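Local atomic coordinates of putative phosphoribosyltransferase (PDB entry 5VOG), a protein that binds the alarmone guanosine tetraphosphate (ppGpp) and is probably a type I phosphoribosyltransferase. Residues A[105-110]-A[135-140]; A[129-134]-A[149-154]. All blocks are in the same frame, centred on the assembly; numbering follows the deposited sequence. Where two conformers were deposited one is given.

In the fold
Both contacts are made by parallel strands of one mixed sheet, and their centres lie about 11 Å apart. Along the chain the segments alternate: 105-110, 129-134, 135-140, 149-154. Contact 2 joins strands 129-133 and 151-157 within the parallel core of the phosphoribosyltransferase fold. Contact 1 pairs the short strands 107-108 and 135-137 on the far side of strand 151-157. The chain turns corners at Glu106 and Leu134, so strands 101-105 and 129-133 each run on into one of these short strands, of which 107-108 is the outermost. Side-chain bonds link the contacts, from Asp108 to Tyr151 and from Glu136 to Ser153. Contact 1 supplies ppGpp-pocket residues, Glu106 to Ser110 and Lys137; contact 2 lies in the central sheet.

Contact 1 (A[105-110]-A[135-140]); sequences DEVDDS and HEKIKA. With G4P (guanosine-5',3'-tetraphosphate), chain D.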
loop_
_atom_site.group_PDB
_atom_site.type_symbol
_atom_site.label_atom_id
_atom_site.label_comp_id
_atom_site.label_asym_id
_atom_site.label_seq_id
_atom_site.Cartn_x
_atom_site.Cartn_y
_atom_site.Cartn_z
ATOM N N ASP A 105 2.218 -6.153 8.377
ATOM C CA ASP A 105 0.760 -6.195 8.333
ATOM C C ASP A 105 0.203 -5.204 9.347
ATOM O O ASP A 105 0.942 -4.661 10.171
ATOM C CB ASP A 105 0.228 -7.612 8.574
ATOM C CG ASP A 105 -1.003 -7.924 7.744
ATOM O OD1 ASP A 105 -1.725 -6.980 7.368
ATOM O OD2 ASP A 105 -1.259 -9.118 7.473
ATOM N N GLU A 106 -1.110 -4.935 9.272
ATOM C CA GLU A 106 -1.647 -3.901 10.163
ATOM C C GLU A 106 -2.073 -4.442 11.529
ATOM O O GLU A 106 -1.875 -3.753 12.535
ATOM C CB GLU A 106 -2.808 -3.129 9.500
ATOM C CG GLU A 106 -4.244 -3.574 9.811
ATOM C CD GLU A 106 -4.682 -4.804 9.022
ATOM O OE1 GLU A 106 -3.858 -5.711 8.817
ATOM O OE2 GLU A 106 -5.859 -4.865 8.608
ATOM N N VAL A 107 -2.642 -5.646 11.615
ATOM C CA VAL A 107 -3.180 -6.121 12.888
ATOM C C VAL A 107 -2.844 -7.590 13.088
ATOM O O VAL A 107 -2.932 -8.402 12.160
ATOM C CB VAL A 107 -4.701 -5.871 13.023
ATOM C CG1 VAL A 107 -5.532 -6.716 12.057
ATOM C CG2 VAL A 107 -5.152 -6.118 14.471
ATOM N N ASP A 108 -2.398 -7.905 14.305
ATOM C CA ASP A 108 -2.205 -9.257 14.814
ATOM C C ASP A 108 -3.444 -9.564 15.652
ATOM O O ASP A 108 -3.557 -9.132 16.808
ATOM C CB ASP A 108 -0.908 -9.316 15.620
ATOM C CG ASP A 108 -0.657 -10.660 16.270
ATOM O OD1 ASP A 108 -1.587 -11.480 16.399
ATOM O OD2 ASP A 108 0.502 -10.876 16.679
ATOM N N ASP A 109 -4.391 -10.276 15.044
ATOM C CA ASP A 109 -5.658 -10.616 15.680
ATOM C C ASP A 109 -5.697 -12.106 15.996
ATOM O O ASP A 109 -5.564 -12.491 17.160
ATOM C CB ASP A 109 -6.829 -10.207 14.778
ATOM C CG ASP A 109 -8.177 -10.403 15.439
ATOM O OD1 ASP A 109 -8.395 -9.826 16.520
ATOM O OD2 ASP A 109 -9.032 -11.110 14.866
ATOM N N SER A 110 -5.853 -12.965 14.986
ATOM C CA SER A 110 -5.867 -14.410 15.202
ATOM C C SER A 110 -4.544 -15.089 14.876
ATOM O O SER A 110 -4.343 -16.238 15.279
ATOM C CB SER A 110 -6.962 -15.070 14.352
ATOM O OG SER A 110 -6.572 -15.122 12.978
ATOM N N HIS A 135 -0.521 -3.110 15.058
ATOM C CA HIS A 135 -1.279 -3.337 16.282
ATOM C C HIS A 135 -1.272 -4.811 16.639
ATOM O O HIS A 135 -1.633 -5.655 15.809
ATOM C CB HIS A 135 -2.723 -2.875 16.112
ATOM C CG HIS A 135 -2.856 -1.405 15.918
ATOM N ND1 HIS A 135 -3.675 -0.853 14.957
ATOM C CD2 HIS A 135 -2.293 -0.368 16.582
ATOM C CE1 HIS A 135 -3.603 0.464 15.033
ATOM N NE2 HIS A 135 -2.776 0.783 16.015
ATOM N N GLU A 136 -0.901 -5.113 17.885
ATOM C CA GLU A 136 -0.922 -6.470 18.422
ATOM C C GLU A 136 -2.039 -6.570 19.455
ATOM O O GLU A 136 -1.937 -5.992 20.541
ATOM C CB GLU A 136 0.423 -6.827 19.049
ATOM C CG GLU A 136 0.411 -8.177 19.739
ATOM C CD GLU A 136 1.709 -8.485 20.462
ATOM O OE1 GLU A 136 2.619 -7.626 20.493
ATOM O OE2 GLU A 136 1.818 -9.602 21.004
ATOM N N LYS A 137 -3.093 -7.317 19.131
ATOM C CA LYS A 137 -4.175 -7.529 20.083
ATOM C C LYS A 137 -3.814 -8.628 21.074
ATOM O O LYS A 137 -3.337 -9.700 20.686
ATOM C CB LYS A 137 -5.465 -7.901 19.371
ATOM C CG LYS A 137 -6.072 -6.805 18.539
ATOM C CD LYS A 137 -7.378 -7.349 18.006
ATOM C CE LYS A 137 -8.151 -6.358 17.235
ATOM N NZ LYS A 137 -9.438 -6.978 16.832
ATOM N N ILE A 138 -4.069 -8.365 22.352
ATOM C CA ILE A 138 -3.802 -9.322 23.423
ATOM C C ILE A 138 -5.028 -10.219 23.560
ATOM O O ILE A 138 -6.058 -9.815 24.102
ATOM C CB ILE A 138 -3.462 -8.620 24.735
ATOM C CG1 ILE A 138 -2.257 -7.698 24.533
ATOM C CG2 ILE A 138 -3.214 -9.666 25.816
ATOM C CD1 ILE A 138 -1.098 -8.340 23.778
ATOM N N LYS A 139 -4.911 -11.446 23.066
ATOM C CA LYS A 139 -6.030 -12.374 22.978
ATOM C C LYS A 139 -5.465 -13.737 22.606
ATOM O O LYS A 139 -4.285 -13.870 22.271
ATOM C CB LYS A 139 -7.077 -11.911 21.958
ATOM C CG LYS A 139 -6.533 -11.745 20.542
ATOM C CD LYS A 139 -7.524 -11.023 19.628
ATOM C CE LYS A 139 -8.752 -11.871 19.344
ATOM N NZ LYS A 139 -9.806 -11.110 18.604
ATOM N N ALA A 140 -6.318 -14.753 22.683
ATOM C CA ALA A 140 -5.912 -16.076 22.235
ATOM C C ALA A 140 -5.669 -16.064 20.733
ATOM O O ALA A 140 -6.289 -15.303 19.983
ATOM C CB ALA A 140 -6.966 -17.125 22.591
HETATM P PB G4P D . -3.400 -11.931 11.540
HETATM O O1B G4P D . -2.908 -13.200 11.054
HETATM O O2B G4P D . -3.656 -11.864 13.062
HETATM O O3B G4P D . -2.449 -10.767 11.113
HETATM O O3A G4P D . -4.757 -11.529 10.806
HETATM P PA G4P D . -6.146 -12.292 10.694
HETATM O O1A G4P D . -6.055 -13.443 9.771
HETATM O O2A G4P D . -6.646 -12.633 12.075
HETATM O "O5'" G4P D . -7.076 -11.102 10.130
HETATM C "C5'" G4P D . -8.264 -11.347 9.354
HETATM C "C4'" G4P D . -8.884 -10.016 9.015
HETATM O "O4'" G4P D . -9.450 -9.421 10.196
HETATM C "C3'" G4P D . -7.905 -8.985 8.444
HETATM O "O3'" G4P D . -8.378 -8.575 7.142
HETATM C "C2'" G4P D . -7.928 -7.812 9.427
HETATM O "O2'" G4P D . -7.843 -6.532 8.802
HETATM C "C1'" G4P D . -9.273 -8.024 10.117
HETATM N N9 G4P D . -9.280 -7.499 11.485
HETATM C C8 G4P D . -8.923 -8.169 12.625
HETATM N N7 G4P D . -9.018 -7.430 13.706
HETATM C C5 G4P D . -9.463 -6.201 13.244
HETATM C C6 G4P D . -9.772 -4.988 13.936
HETATM O O6 G4P D . -9.698 -4.774 15.150
HETATM N N1 G4P D . -10.208 -3.995 13.080
HETATM C C2 G4P D . -10.336 -4.125 11.722
HETATM N N2 G4P D . -10.793 -3.064 11.051
HETATM N N3 G4P D . -10.052 -5.246 11.064
HETATM C C4 G4P D . -9.628 -6.233 11.877
HETATM P PC G4P D . -8.069 -9.393 5.825
HETATM O O1C G4P D . -9.013 -10.533 5.672
HETATM O O2C G4P D . -6.619 -9.780 5.936
HETATM O O3C G4P D . -8.226 -8.330 4.648
HETATM P PD G4P D . -7.427 -7.017 4.220
HETATM O O1D G4P D . -6.116 -7.079 4.930
HETATM O O2D G4P D . -7.283 -7.112 2.684
HETATM O O3D G4P D . -8.314 -5.863 4.608
#
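The carboxylate of Asp109 lies between two lysines, which reach its OD1 from opposite faces. Lys139 NZ arrives on the syn side at 2.8 Å from Asp109 OD1, 34° out of the plane, whereas Lys137 NZ stands well above the other face, 3.0 Å from the same oxygen. Both are salt bridges. The extended chain of Lys137 carries its NZ on to the N7 and O6 edge of the guanine, 2.8 Å from G4P O6, recalling the lysine that reads the 6-oxo group in purine phosphoribosyltransferases. On the face opposite Val107 and His135, the side chains of Asp108 and Glu136 lie side by side, pointing the same way, their carboxylate planes 9° apart; Lys141 and Arg111 probably offset the charge of Asp108, and Glu136 OE1 is hydrogen-bonded to Ser153. Residues 105-110 match the PRPP-binding motif of type I phosphoribosyltransferases, with its acidic pair, here Asp105 and Glu106, and phosphate-binding loop. In that loop Asp109 N gives a 2.6 Å bond to G4P O2B, and Ser110 OG one of equal length to G4P O2A, while Glu106 OE2 accepts from the ribose O2'. Parallel pairing joins strand 107-108, just before that loop, to strand 135-137: Asp108 N bonds His135 O at 2.8 Å, nearly straight at 171°.

Contact 2 (A[129-134]-A[149-154]); sequences VGVAVL and IPYFSG
Val131 O is approached by three groups of the neighbouring strand. Phe152 N donates to it at 2.9 Å, in the carbonyl plane, the Tyr151 CA-H adds a weaker contact, and the edge of the Phe152 ring comes up through CD2, 3.7 Å from Val131 O. Phe152 O, in turn, takes Val133 N and the CA-H of Ala132, the latter with Ala132 CA 3.3 Å from Phe152 O. Such alternation, continued by Val131 N to Pro150 O and Gly154 N to Val133 O, is the regular parallel pattern, and the strand axes diverge by just 10°. On its other edge, strand 129-133 pairs with strand 101-105, as expected for the central parallel sheet of a type I phosphoribosyltransferase. Helices 17-33 and 112-121 pack on the two faces of the sheet here. Helix 17-33 packs on the Phe152 side through Leu27 and Ile31; helix 112-121 lies over the Val131 and Val133 side, where Met114 meets Val133. On this second face Val131 CG1, set between its backbone N and carbonyl carbon (chi1 67°), touches Tyr151 CD1 at 3.5 Å, meeting the ring obliquely. The Tyr151 hydroxyl is hydrogen-bonded to Asp108. Ile149 CG2 closes the N-terminal end, 3.3 Å from Val129 O.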
loop_
_atom_site.group_PDB
_atom_site.type_symbol
_atom_site.label_atom_id
_atom_site.label_comp_id
_atom_site.label_asym_id
_atom_site.label_seq_id
_atom_site.Cartn_x
_atom_site.Cartn_y
_atom_site.Cartn_z
ATOM N N VAL A 129 13.912 -13.780 8.074
ATOM C CA VAL A 129 12.537 -13.327 7.900
ATOM C C VAL A 129 12.058 -12.803 9.245
ATOM O O VAL A 129 12.055 -13.542 10.236
ATOM C CB VAL A 129 11.620 -14.452 7.396
ATOM C CG1 VAL A 129 10.182 -13.945 7.258
ATOM C CG2 VAL A 129 12.129 -15.006 6.073
ATOM N N GLY A 130 11.662 -11.526 9.285
ATOM C CA GLY A 130 11.069 -10.934 10.461
ATOM C C GLY A 130 9.646 -10.483 10.159
ATOM O O GLY A 130 9.211 -10.456 9.001
ATOM N N VAL A 131 8.912 -10.141 11.212
ATOM C CA VAL A 131 7.547 -9.661 11.036
ATOM C C VAL A 131 7.324 -8.431 11.905
ATOM O O VAL A 131 7.787 -8.359 13.051
ATOM C CB VAL A 131 6.505 -10.768 11.323
ATOM C CG1 VAL A 131 6.510 -11.164 12.775
ATOM C CG2 VAL A 131 5.112 -10.326 10.886
ATOM N N ALA A 132 6.648 -7.440 11.326
ATOM C CA ALA A 132 6.312 -6.189 11.990
ATOM C C ALA A 132 4.831 -5.920 11.780
ATOM O O ALA A 132 4.360 -5.909 10.638
ATOM C CB ALA A 132 7.137 -5.026 11.428
ATOM N N VAL A 133 4.090 -5.716 12.866
ATOM C CA VAL A 133 2.669 -5.409 12.780
ATOM C C VAL A 133 2.405 -4.098 13.502
ATOM O O VAL A 133 3.053 -3.778 14.503
ATOM C CB VAL A 133 1.776 -6.531 13.351
ATOM C CG1 VAL A 133 1.807 -7.733 12.451
ATOM C CG2 VAL A 133 2.213 -6.910 14.764
ATOM N N LEU A 134 1.461 -3.326 12.970
ATOM C CA LEU A 134 1.115 -2.052 13.587
ATOM C C LEU A 134 0.502 -2.259 14.969
ATOM O O LEU A 134 0.960 -1.671 15.961
ATOM C CB LEU A 134 0.163 -1.289 12.660
ATOM C CG LEU A 134 -0.605 -0.079 13.199
ATOM C CD1 LEU A 134 0.333 1.040 13.624
ATOM C CD2 LEU A 134 -1.571 0.422 12.125
ATOM N N ILE A 149 11.772 -16.332 14.091
ATOM C CA ILE A 149 11.325 -15.157 13.342
ATOM C C ILE A 149 11.228 -13.982 14.307
ATOM O O ILE A 149 10.396 -14.012 15.229
ATOM C CB ILE A 149 9.986 -15.420 12.637
ATOM C CG1 ILE A 149 10.161 -16.474 11.539
ATOM C CG2 ILE A 149 9.420 -14.127 12.056
ATOM C CD1 ILE A 149 8.898 -16.745 10.750
ATOM N N PRO A 150 12.061 -12.951 14.161
ATOM C CA PRO A 150 11.911 -11.759 15.003
ATOM C C PRO A 150 10.539 -11.133 14.805
ATOM O O PRO A 150 10.016 -11.072 13.692
ATOM C CB PRO A 150 13.030 -10.831 14.514
ATOM C CG PRO A 150 14.032 -11.744 13.877
ATOM C CD PRO A 150 13.234 -12.866 13.275
ATOM N N TYR A 151 9.957 -10.665 15.900
ATOM C CA TYR A 151 8.611 -10.115 15.909
ATOM C C TYR A 151 8.616 -8.741 16.563
ATOM O O TYR A 151 9.191 -8.552 17.641
ATOM C CB TYR A 151 7.648 -11.055 16.649
ATOM C CG TYR A 151 6.235 -10.532 16.829
ATOM C CD1 TYR A 151 5.196 -10.991 16.029
ATOM C CD2 TYR A 151 5.932 -9.606 17.825
ATOM C CE1 TYR A 151 3.902 -10.519 16.197
ATOM C CE2 TYR A 151 4.651 -9.126 17.997
ATOM C CZ TYR A 151 3.637 -9.596 17.192
ATOM O OH TYR A 151 2.363 -9.118 17.384
ATOM N N PHE A 152 7.930 -7.794 15.920
ATOM C CA PHE A 152 7.789 -6.439 16.432
ATOM C C PHE A 152 6.348 -5.991 16.255
ATOM O O PHE A 152 5.755 -6.200 15.198
ATOM C CB PHE A 152 8.714 -5.455 15.701
ATOM C CG PHE A 152 10.153 -5.886 15.668
ATOM C CD1 PHE A 152 11.029 -5.507 16.676
ATOM C CD2 PHE A 152 10.628 -6.668 14.629
ATOM C CE1 PHE A 152 12.360 -5.911 16.651
ATOM C CE2 PHE A 152 11.953 -7.072 14.590
ATOM C CZ PHE A 152 12.821 -6.695 15.605
ATOM N N SER A 153 5.792 -5.359 17.275
ATOM C CA SER A 153 4.510 -4.699 17.124
ATOM C C SER A 153 4.641 -3.239 17.526
ATOM O O SER A 153 5.418 -2.889 18.415
ATOM C CB SER A 153 3.413 -5.389 17.941
ATOM O OG SER A 153 3.716 -5.382 19.326
ATOM N N GLY A 154 3.892 -2.381 16.842
ATOM C CA GLY A 154 3.935 -0.969 17.154
ATOM C C GLY A 154 3.453 -0.675 18.559
ATOM O O GLY A 154 4.178 -0.075 19.356
#